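Local coordinates for protein alpha-acetolactate decarboxylase (Bacillus subtilis subsp. subtilis str. 168, PDB 5XNE) that catalyses the decarboxylation of (2S)-2-acetolactate to (R)-acetoin, a step on the route from pyruvate to butane-2,3-diol, at residues Y110-D115 against Y172-I177; K97-M102 against V197-K202; D19-L24 against N206-N211. All blocks are in the same frame, centred on the assembly; numbering follows the deposited sequence.

Contact 1. Residues Y110-D115 against Y172-I177; sequences YAIRID and YHLHFI. With ZN (zinc ion), chain D.
Ile112 has CG1 anti to its backbone N (chi1 -178°), which puts CG2 between N and the carbonyl carbon, and Leu174 turns CG beside its own N (chi1 -52°); these settings turn the two branched side chains toward each other. The contact belongs to the largely antiparallel beta framework of the decarboxylase: strands 109-115 and 171-178 flank strand 151-160, which pairs with both, so the two segments share no backbone bond and their nearest CA atoms, in Ile112 and Leu174, are 8.4 Å apart. Ile112 CG2 lies 3.6 Å from Leu174 CD2, the side chains crossing at a slant, and Ile112 CD1 approaches Tyr172 CE1 to 4.3 Å, at the ring edge and near its plane. Phe95 of helix 92-100 extends the apolar packing on Ile112, and Glu96 O of the same helix accepts a hydrogen bond from Tyr172 OH. Side chains alternate along strand 171-178: Leu174 turns to the packed side, while His173 and His175 carry the metal on the opposite face. His186 and three waters complete the zinc coordination, and His175 ND1 hydrogen-bonds Leu45 O, which probably helps fix the turn of the ring. His173 NE2 and His175 NE2 each stand 2.2 Å from zinc.

Contact 2. Residues K97-M102 against V197-K202; sequences KEINSM and VTISQK
Helix 92-100 lies over one face of strand 195-208, and Ile99 and Ile199 make the main apolar meeting between them. The two side chains reach for each other tip to tip: Ile99 CG2 comes to 3.8 Å from Ile199 CD1. On the strand side, Ile199 has CG1 beside its backbone N (chi1 -59°) and CD1 extended beyond it (chi2 179°), which sends the longer branch out to the helix. Ile99 uses both its ends, since CD1 also comes to 4.3 Å from Val197 CG1 while CG2 attends to Ile199. The CA atoms of Ile99 and Val197 are 9.3 Å apart, and side chains bridge the distance with no hydrogen bond between the segments. Val197 and Ile199 point to the helix as alternate residues of a strand held on its two edges by antiparallel neighbours 82-86 and 109-115, to which Ile199 also packs through Met82, Tyr110 and Ile112. Between these residues, Thr198 turns to the other face and touches Phe78 and Pro80. Ile99 also packs on Tyr172 of strand 171-178. The backbone returns on itself three residues on, with Met102 N donating to Ile99 O at 2.8 Å.

Contact 3. Residues D19-L24 against N206-N211; sequences DGDFEL and NLRLPN
The backbones of Asp21 and Pro210 approach to 6.0 Å between CA atoms, where the loop leading into strand 22-23 passes the end of strand 195-208. Asp21 carries the contact. With its CG set between the backbone N and the carbonyl carbon (chi1 63°), the carboxylate is directed onto the chain of Pro210 and Asn211. Asn211 N donates to Asp21 OD2 at 3.0 Å, with an N-H...O angle of 147° and the nitrogen lying 41° out of the carboxylate plane. The other oxygen, Asp21 OD1, rests 3.3 Å from Pro210 CB, and the side chains of Asp21 and Pro210 cross at about a right angle. Asp21 OD1 is also 4.4 Å from Arg208 NH1, too long for a salt bridge. An alanine here removes the carboxylate and would probably leave Asn211 N without this acceptor and Arg208 without its nearby negative charge. Residues 206-208 continue as an antiparallel pairing with a strand of the second subunit, and Pro210 is backed by Phe215 of helix 213-217. The chemistry implies a polar tie at the chain's exit from the strand: one backbone N-H anchors the carboxylate, and the nearby Arg208 would be expected to help stabilise the ionised carboxylate of Asp21.

Strand 195-208 serves contacts 2 and 3 directly and borders contact 1 through strand 109-115. Contact 2 meets its early part and contact 3 its far end, the segments 197-202 and 206-211 lying close in sequence although the contact centres are 28 Å apart. Contacts 1 and 2 are neighbours, 11 Å between centres: strand 109-115 pairs with strand 195-208, as through Ala111 N to Ser200 O, and the Tyr172 hydroxyl packs on Ile99. Contact 3, centred 22 Å from contact 1, does not touch it. Along the chain contact 3 spans contact 2, which spans contact 1. The same strand thus runs from beside strand 109-115, which packs on the zinc-bearing strand 171-178, to the subunit interface.

Contact 1. Residues Y110-D115 against Y172-I177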
loop_
_atom_site.group_PDB
_atom_site.type_symbol
_atom_site.label_atom_id
_atom_site.label_comp_id
_atom_site.label_asym_id
_atom_site.label_seq_id
_atom_site.Cartn_x
_atom_site.Cartn_y
_atom_site.Cartn_z
ATOM N N TYR B 110 -9.230 -5.309 7.822
ATOM C CA TYR B 110 -10.581 -5.568 8.328
ATOM C C TYR B 110 -11.387 -4.288 8.420
ATOM O O TYR B 110 -10.852 -3.230 8.753
ATOM C CB TYR B 110 -10.554 -6.228 9.721
ATOM C CG TYR B 110 -9.773 -7.512 9.759
ATOM C CD1 TYR B 110 -8.410 -7.500 10.016
ATOM C CD2 TYR B 110 -10.392 -8.730 9.508
ATOM C CE1 TYR B 110 -7.669 -8.679 10.044
ATOM C CE2 TYR B 110 -9.662 -9.914 9.528
ATOM C CZ TYR B 110 -8.300 -9.873 9.795
ATOM O OH TYR B 110 -7.561 -11.041 9.819
ATOM N N ALA B 111 -12.676 -4.390 8.134
ATOM C CA ALA B 111 -13.609 -3.343 8.509
ATOM C C ALA B 111 -14.266 -3.800 9.796
ATOM O O ALA B 111 -14.517 -5.002 9.986
ATOM C CB ALA B 111 -14.643 -3.101 7.434
ATOM N N ILE B 112 -14.531 -2.861 10.690
ATOM C CA ILE B 112 -15.114 -3.226 11.972
ATOM C C ILE B 112 -16.175 -2.226 12.393
ATOM O O ILE B 112 -16.036 -1.015 12.212
ATOM C CB ILE B 112 -14.026 -3.354 13.055
ATOM C CG1 ILE B 112 -14.630 -3.782 14.401
ATOM C CG2 ILE B 112 -13.297 -2.057 13.225
ATOM C CD1 ILE B 112 -13.571 -4.137 15.432
ATOM N N ARG B 113 -17.247 -2.766 12.973
ATOM C CA ARG B 113 -18.392 -1.988 13.387
ATOM C C ARG B 113 -18.853 -2.433 14.765
ATOM O O ARG B 113 -18.966 -3.629 15.033
ATOM C CB ARG B 113 -19.516 -2.145 12.371
ATOM C CG ARG B 113 -20.749 -1.370 12.667
ATOM C CD ARG B 113 -21.744 -1.610 11.560
ATOM N NE ARG B 113 -23.031 -1.050 11.907
ATOM C CZ ARG B 113 -24.026 -0.906 11.044
ATOM N NH1 ARG B 113 -23.850 -1.252 9.771
ATOM N NH2 ARG B 113 -25.177 -0.395 11.458
ATOM N N ILE B 114 -19.090 -1.452 15.620
ATOM C CA ILE B 114 -19.592 -1.657 16.968
ATOM C C ILE B 114 -20.935 -0.947 17.059
ATOM O O ILE B 114 -20.984 0.272 16.909
ATOM C CB ILE B 114 -18.663 -1.049 18.036
ATOM C CG1 ILE B 114 -17.393 -1.852 18.290
ATOM C CG2 ILE B 114 -19.375 -0.949 19.308
ATOM C CD1 ILE B 114 -16.595 -1.245 19.433
ATOM N N ASP B 115 -22.016 -1.680 17.309
ATOM C CA ASP B 115 -23.323 -1.052 17.453
ATOM C C ASP B 115 -23.856 -1.290 18.850
ATOM O O ASP B 115 -23.987 -2.430 19.275
ATOM C CB ASP B 115 -24.317 -1.592 16.433
ATOM C CG ASP B 115 -23.870 -1.359 15.010
ATOM O OD1 ASP B 115 -24.025 -0.226 14.513
ATOM O OD2 ASP B 115 -23.366 -2.316 14.394
ATOM N N TYR B 172 -6.033 0.244 14.680
ATOM C CA TYR B 172 -7.429 0.660 14.625
ATOM C C TYR B 172 -7.558 2.116 14.242
ATOM O O TYR B 172 -6.876 2.985 14.795
ATOM C CB TYR B 172 -8.126 0.444 15.973
ATOM C CG TYR B 172 -8.284 -1.000 16.380
ATOM C CD1 TYR B 172 -9.394 -1.738 15.978
ATOM C CD2 TYR B 172 -7.336 -1.622 17.186
ATOM C CE1 TYR B 172 -9.545 -3.062 16.361
ATOM C CE2 TYR B 172 -7.475 -2.945 17.570
ATOM C CZ TYR B 172 -8.581 -3.656 17.156
ATOM O OH TYR B 172 -8.719 -4.969 17.545
ATOM N N HIS B 173 -8.454 2.384 13.303
ATOM C CA HIS B 173 -8.819 3.746 12.967
ATOM C C HIS B 173 -10.346 3.782 12.935
ATOM O O HIS B 173 -10.964 3.178 12.069
ATOM C CB HIS B 173 -8.201 4.154 11.623
ATOM C CG HIS B 173 -8.511 5.560 11.208
ATOM N ND1 HIS B 173 -8.122 6.068 9.992
ATOM C CD2 HIS B 173 -9.163 6.558 11.848
ATOM C CE1 HIS B 173 -8.514 7.329 9.898
ATOM N NE2 HIS B 173 -9.160 7.647 11.007
ATOM N N LEU B 174 -10.934 4.464 13.908
ATOM C CA LEU B 174 -12.372 4.366 14.158
ATOM C C LEU B 174 -13.016 5.739 14.258
ATOM O O LEU B 174 -12.445 6.658 14.859
ATOM C CB LEU B 174 -12.638 3.586 15.459
ATOM C CG LEU B 174 -11.952 2.227 15.586
ATOM C CD1 LEU B 174 -12.088 1.724 17.022
ATOM C CD2 LEU B 174 -12.526 1.228 14.608
ATOM N N HIS B 175 -14.204 5.860 13.673
ATOM C CA HIS B 175 -15.036 7.046 13.837
ATOM C C HIS B 175 -16.330 6.654 14.559
ATOM O O HIS B 175 -16.632 5.474 14.674
ATOM C CB HIS B 175 -15.340 7.696 12.485
ATOM C CG HIS B 175 -14.166 8.399 11.865
ATOM N ND1 HIS B 175 -14.282 9.194 10.752
ATOM C CD2 HIS B 175 -12.852 8.422 12.211
ATOM C CE1 HIS B 175 -13.094 9.685 10.429
ATOM N NE2 HIS B 175 -12.210 9.229 11.298
ATOM N N PHE B 176 -17.077 7.648 15.032
ATOM C CA PHE B 176 -18.306 7.413 15.789
ATOM C C PHE B 176 -19.416 8.359 15.341
ATOM O O PHE B 176 -19.154 9.521 15.045
ATOM C CB PHE B 176 -18.032 7.597 17.288
ATOM C CG PHE B 176 -19.277 7.653 18.134
ATOM C CD1 PHE B 176 -19.992 6.496 18.411
ATOM C CD2 PHE B 176 -19.722 8.857 18.652
ATOM C CE1 PHE B 176 -21.152 6.549 19.208
ATOM C CE2 PHE B 176 -20.880 8.920 19.442
ATOM C CZ PHE B 176 -21.582 7.768 19.716
ATOM N N ILE B 177 -20.646 7.852 15.286
ATOM C CA ILE B 177 -21.816 8.717 15.126
ATOM C C ILE B 177 -22.922 8.208 16.056
ATOM O O ILE B 177 -23.100 6.998 16.232
ATOM C CB ILE B 177 -22.289 8.777 13.646
ATOM C CG1 ILE B 177 -23.348 9.874 13.464
ATOM C CG2 ILE B 177 -22.776 7.422 13.164
ATOM C CD1 ILE B 177 -23.601 10.253 12.003
HETATM ZN ZN ZN D . -10.022 9.704 11.305
HETATM O O HOH W 1 -7.983 10.658 10.753
HETATM O O HOH W 2 -9.999 10.080 9.103
HETATM O O HOH W 3 -10.257 11.983 11.177
#

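Contact 2. Residues K97-M102 against V197-K202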
loop_
_atom_site.group_PDB
_atom_site.type_symbol
_atom_site.label_atom_id
_atom_site.label_comp_id
_atom_site.label_asym_id
_atom_site.label_seq_id
_atom_site.Cartn_x
_atom_site.Cartn_y
_atom_site.Cartn_z
ATOM N N LYS B 97 -7.461 -5.304 22.389
ATOM C CA LYS B 97 -6.658 -6.503 22.538
ATOM C C LYS B 97 -7.504 -7.770 22.467
ATOM O O LYS B 97 -7.015 -8.813 22.047
ATOM C CB LYS B 97 -5.844 -6.471 23.830
ATOM C CG LYS B 97 -5.083 -5.176 24.012
ATOM C CD LYS B 97 -3.778 -5.200 23.233
ATOM C CE LYS B 97 -3.208 -3.789 23.078
ATOM N NZ LYS B 97 -4.268 -2.725 23.057
ATOM N N GLU B 98 -8.775 -7.694 22.842
ATOM C CA GLU B 98 -9.624 -8.881 22.731
ATOM C C GLU B 98 -9.908 -9.210 21.259
ATOM O O GLU B 98 -9.774 -10.360 20.827
ATOM C CB GLU B 98 -10.931 -8.695 23.504
ATOM C CG GLU B 98 -11.999 -9.727 23.167
ATOM C CD GLU B 98 -12.895 -10.059 24.354
ATOM O OE1 GLU B 98 -12.442 -9.894 25.510
ATOM O OE2 GLU B 98 -14.053 -10.484 24.129
ATOM N N ILE B 99 -10.293 -8.193 20.490
ATOM C CA ILE B 99 -10.562 -8.373 19.071
ATOM C C ILE B 99 -9.295 -8.792 18.334
ATOM O O ILE B 99 -9.317 -9.719 17.531
ATOM C CB ILE B 99 -11.125 -7.087 18.432
ATOM C CG1 ILE B 99 -12.492 -6.761 19.031
ATOM C CG2 ILE B 99 -11.207 -7.220 16.910
ATOM C CD1 ILE B 99 -13.510 -7.864 18.880
ATOM N N ASN B 100 -8.187 -8.117 18.624
ATOM C CA ASN B 100 -6.959 -8.354 17.871
ATOM C C ASN B 100 -6.499 -9.806 17.989
ATOM O O ASN B 100 -5.951 -10.378 17.041
ATOM C CB ASN B 100 -5.856 -7.357 18.299
ATOM C CG ASN B 100 -5.205 -7.680 19.657
ATOM O OD1 ASN B 100 -5.219 -8.814 20.144
ATOM N ND2 ASN B 100 -4.642 -6.647 20.281
ATOM N N SER B 101 -6.763 -10.412 19.143
ATOM C CA SER B 101 -6.370 -11.798 19.375
ATOM C C SER B 101 -7.260 -12.778 18.613
ATOM O O SER B 101 -6.907 -13.946 18.452
ATOM C CB SER B 101 -6.404 -12.118 20.872
ATOM O OG SER B 101 -5.402 -11.396 21.574
ATOM N N MET B 102 -8.406 -12.293 18.144
ATOM C CA MET B 102 -9.416 -13.136 17.498
ATOM C C MET B 102 -9.360 -13.058 15.963
ATOM O O MET B 102 -9.935 -13.892 15.260
ATOM C CB MET B 102 -10.804 -12.747 18.025
ATOM C CG MET B 102 -11.913 -12.609 16.993
ATOM S SD MET B 102 -13.546 -12.538 17.756
ATOM C CE MET B 102 -14.595 -12.381 16.307
ATOM N N VAL B 197 -20.495 -6.517 17.877
ATOM C CA VAL B 197 -19.380 -6.294 16.965
ATOM C C VAL B 197 -19.585 -7.090 15.689
ATOM O O VAL B 197 -20.034 -8.240 15.717
ATOM C CB VAL B 197 -18.038 -6.694 17.589
ATOM C CG1 VAL B 197 -16.883 -6.301 16.668
ATOM C CG2 VAL B 197 -17.872 -6.025 18.940
ATOM N N THR B 198 -19.266 -6.471 14.559
ATOM C CA THR B 198 -19.296 -7.159 13.281
ATOM C C THR B 198 -17.997 -6.811 12.564
ATOM O O THR B 198 -17.571 -5.652 12.586
ATOM C CB THR B 198 -20.512 -6.751 12.435
ATOM O OG1 THR B 198 -21.701 -6.835 13.235
ATOM C CG2 THR B 198 -20.678 -7.684 11.267
ATOM N N ILE B 199 -17.365 -7.815 11.961
ATOM C CA ILE B 199 -16.056 -7.651 11.319
ATOM C C ILE B 199 -16.081 -8.223 9.901
ATOM O O ILE B 199 -16.675 -9.285 9.644
ATOM C CB ILE B 199 -14.937 -8.328 12.138
ATOM C CG1 ILE B 199 -14.876 -7.732 13.547
ATOM C CG2 ILE B 199 -13.584 -8.171 11.457
ATOM C CD1 ILE B 199 -13.825 -8.352 14.443
ATOM N N SER B 200 -15.447 -7.503 8.972
ATOM C CA SER B 200 -15.395 -7.907 7.574
ATOM C C SER B 200 -13.933 -7.992 7.136
ATOM O O SER B 200 -13.185 -7.027 7.264
ATOM C CB SER B 200 -16.178 -6.918 6.709
ATOM O OG SER B 200 -16.308 -7.372 5.372
ATOM N N GLN B 201 -13.525 -9.156 6.638
ATOM C CA GLN B 201 -12.131 -9.401 6.277
ATOM C C GLN B 201 -11.908 -9.118 4.793
ATOM O O GLN B 201 -12.691 -9.554 3.950
ATOM C CB GLN B 201 -11.752 -10.855 6.611
ATOM C CG GLN B 201 -10.391 -11.295 6.085
ATOM C CD GLN B 201 -10.101 -12.746 6.422
ATOM O OE1 GLN B 201 -10.138 -13.138 7.586
ATOM N NE2 GLN B 201 -9.830 -13.551 5.403
ATOM N N LYS B 202 -10.839 -8.398 4.466
ATOM C CA LYS B 202 -10.543 -8.072 3.069
ATOM C C LYS B 202 -9.118 -8.497 2.670
ATOM O O LYS B 202 -8.169 -8.288 3.439
ATOM C CB LYS B 202 -10.738 -6.568 2.823
ATOM C CG LYS B 202 -12.182 -6.076 3.022
ATOM C CD LYS B 202 -13.144 -6.854 2.134
ATOM C CE LYS B 202 -14.579 -6.382 2.281
ATOM N NZ LYS B 202 -14.947 -6.414 3.688
#

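Contact 3. Residues D19-L24 against N206-N211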
loop_
_atom_site.group_PDB
_atom_site.type_symbol
_atom_site.label_atom_id
_atom_site.label_comp_id
_atom_site.label_asym_id
_atom_site.label_seq_id
_atom_site.Cartn_x
_atom_site.Cartn_y
_atom_site.Cartn_z
ATOM N N ASP B 19 -6.867 19.183 -0.125
ATOM C CA ASP B 19 -7.807 19.241 -1.242
ATOM C C ASP B 19 -7.560 18.070 -2.185
ATOM O O ASP B 19 -6.519 18.017 -2.834
ATOM C CB ASP B 19 -7.669 20.564 -2.006
ATOM C CG ASP B 19 -8.172 21.773 -1.219
ATOM O OD1 ASP B 19 -8.517 21.647 -0.025
ATOM O OD2 ASP B 19 -8.210 22.860 -1.817
ATOM N N GLY B 20 -8.491 17.121 -2.249
ATOM C CA GLY B 20 -8.379 16.036 -3.208
ATOM C C GLY B 20 -9.357 16.188 -4.359
ATOM O O GLY B 20 -10.062 17.193 -4.455
ATOM N N ASP B 21 -9.400 15.191 -5.239
ATOM C CA ASP B 21 -10.347 15.224 -6.346
ATOM C C ASP B 21 -11.368 14.089 -6.297
ATOM O O ASP B 21 -12.176 13.944 -7.218
ATOM C CB ASP B 21 -9.599 15.213 -7.689
ATOM C CG ASP B 21 -8.794 13.949 -7.912
ATOM O OD1 ASP B 21 -8.614 13.158 -6.961
ATOM O OD2 ASP B 21 -8.312 13.749 -9.054
ATOM N N PHE B 22 -11.352 13.290 -5.234
ATOM C CA PHE B 22 -12.359 12.239 -5.111
ATOM C C PHE B 22 -13.731 12.813 -4.789
ATOM O O PHE B 22 -13.917 13.502 -3.783
ATOM C CB PHE B 22 -11.982 11.214 -4.045
ATOM C CG PHE B 22 -13.000 10.104 -3.904
ATOM C CD1 PHE B 22 -12.989 9.023 -4.769
ATOM C CD2 PHE B 22 -13.959 10.146 -2.904
ATOM C CE1 PHE B 22 -13.931 8.000 -4.636
ATOM C CE2 PHE B 22 -14.900 9.128 -2.766
ATOM C CZ PHE B 22 -14.885 8.066 -3.632
ATOM N N GLU B 23 -14.691 12.509 -5.650
ATOM C CA GLU B 23 -16.044 13.031 -5.510
ATOM C C GLU B 23 -16.947 12.014 -4.840
ATOM O O GLU B 23 -17.056 10.875 -5.319
ATOM C CB GLU B 23 -16.597 13.398 -6.880
ATOM C CG GLU B 23 -17.907 14.148 -6.834
ATOM C CD GLU B 23 -17.912 15.306 -7.801
ATOM O OE1 GLU B 23 -16.885 15.505 -8.501
ATOM O OE2 GLU B 23 -18.938 16.016 -7.883
ATOM N N LEU B 24 -17.585 12.411 -3.741
ATOM C CA LEU B 24 -18.358 11.462 -2.935
ATOM C C LEU B 24 -19.597 10.953 -3.688
ATOM O O LEU B 24 -20.226 9.982 -3.270
ATOM C CB LEU B 24 -18.742 12.075 -1.569
ATOM C CG LEU B 24 -17.542 12.348 -0.621
ATOM C CD1 LEU B 24 -17.843 12.489 0.890
ATOM C CD2 LEU B 24 -16.508 11.293 -0.771
ATOM N N ASN B 206 -6.882 -1.473 -2.634
ATOM C CA ASN B 206 -6.621 -0.710 -3.850
ATOM C C ASN B 206 -6.434 0.750 -3.523
ATOM O O ASN B 206 -7.387 1.425 -3.126
ATOM C CB ASN B 206 -7.727 -0.826 -4.888
ATOM C CG ASN B 206 -7.392 -0.007 -6.154
ATOM O OD1 ASN B 206 -6.757 -0.509 -7.065
ATOM N ND2 ASN B 206 -7.748 1.281 -6.156
ATOM N N LEU B 207 -5.207 1.215 -3.709
ATOM C CA LEU B 207 -4.852 2.609 -3.474
ATOM C C LEU B 207 -5.052 3.435 -4.734
ATOM O O LEU B 207 -4.465 3.134 -5.775
ATOM C CB LEU B 207 -3.400 2.699 -3.013
ATOM C CG LEU B 207 -2.810 4.101 -2.912
ATOM C CD1 LEU B 207 -3.567 4.965 -1.901
ATOM C CD2 LEU B 207 -1.338 4.010 -2.545
ATOM N N ARG B 208 -5.887 4.467 -4.631
ATOM C CA ARG B 208 -6.124 5.401 -5.737
ATOM C C ARG B 208 -5.467 6.741 -5.433
ATOM O O ARG B 208 -5.774 7.377 -4.429
ATOM C CB ARG B 208 -7.623 5.578 -5.956
ATOM C CG ARG B 208 -8.003 6.719 -6.888
ATOM C CD ARG B 208 -7.464 6.512 -8.297
ATOM N NE ARG B 208 -8.294 7.227 -9.266
ATOM C CZ ARG B 208 -8.264 8.541 -9.459
ATOM N NH1 ARG B 208 -7.448 9.301 -8.753
ATOM N NH2 ARG B 208 -9.063 9.102 -10.359
ATOM N N LEU B 209 -4.543 7.159 -6.290
ATOM C CA LEU B 209 -3.863 8.443 -6.101
ATOM C C LEU B 209 -4.607 9.559 -6.829
ATOM O O LEU B 209 -5.090 9.362 -7.937
ATOM C CB LEU B 209 -2.422 8.357 -6.609
ATOM C CG LEU B 209 -1.659 7.150 -6.036
ATOM C CD1 LEU B 209 -0.284 7.012 -6.699
ATOM C CD2 LEU B 209 -1.566 7.320 -4.529
ATOM N N PRO B 210 -4.700 10.737 -6.198
ATOM C CA PRO B 210 -5.435 11.839 -6.835
ATOM C C PRO B 210 -4.688 12.444 -8.012
ATOM O O PRO B 210 -3.462 12.476 -8.020
ATOM C CB PRO B 210 -5.588 12.868 -5.713
ATOM C CG PRO B 210 -4.485 12.578 -4.755
ATOM C CD PRO B 210 -4.156 11.101 -4.877
ATOM N N ASN B 211 -5.443 12.923 -8.995
ATOM C CA ASN B 211 -4.854 13.594 -10.138
ATOM C C ASN B 211 -4.848 15.089 -9.878
ATOM O O ASN B 211 -5.520 15.855 -10.565
ATOM C CB ASN B 211 -5.631 13.260 -11.405
ATOM C CG ASN B 211 -4.923 13.719 -12.650
ATOM O OD1 ASN B 211 -3.697 13.750 -12.701
ATOM N ND2 ASN B 211 -5.693 14.075 -13.666
#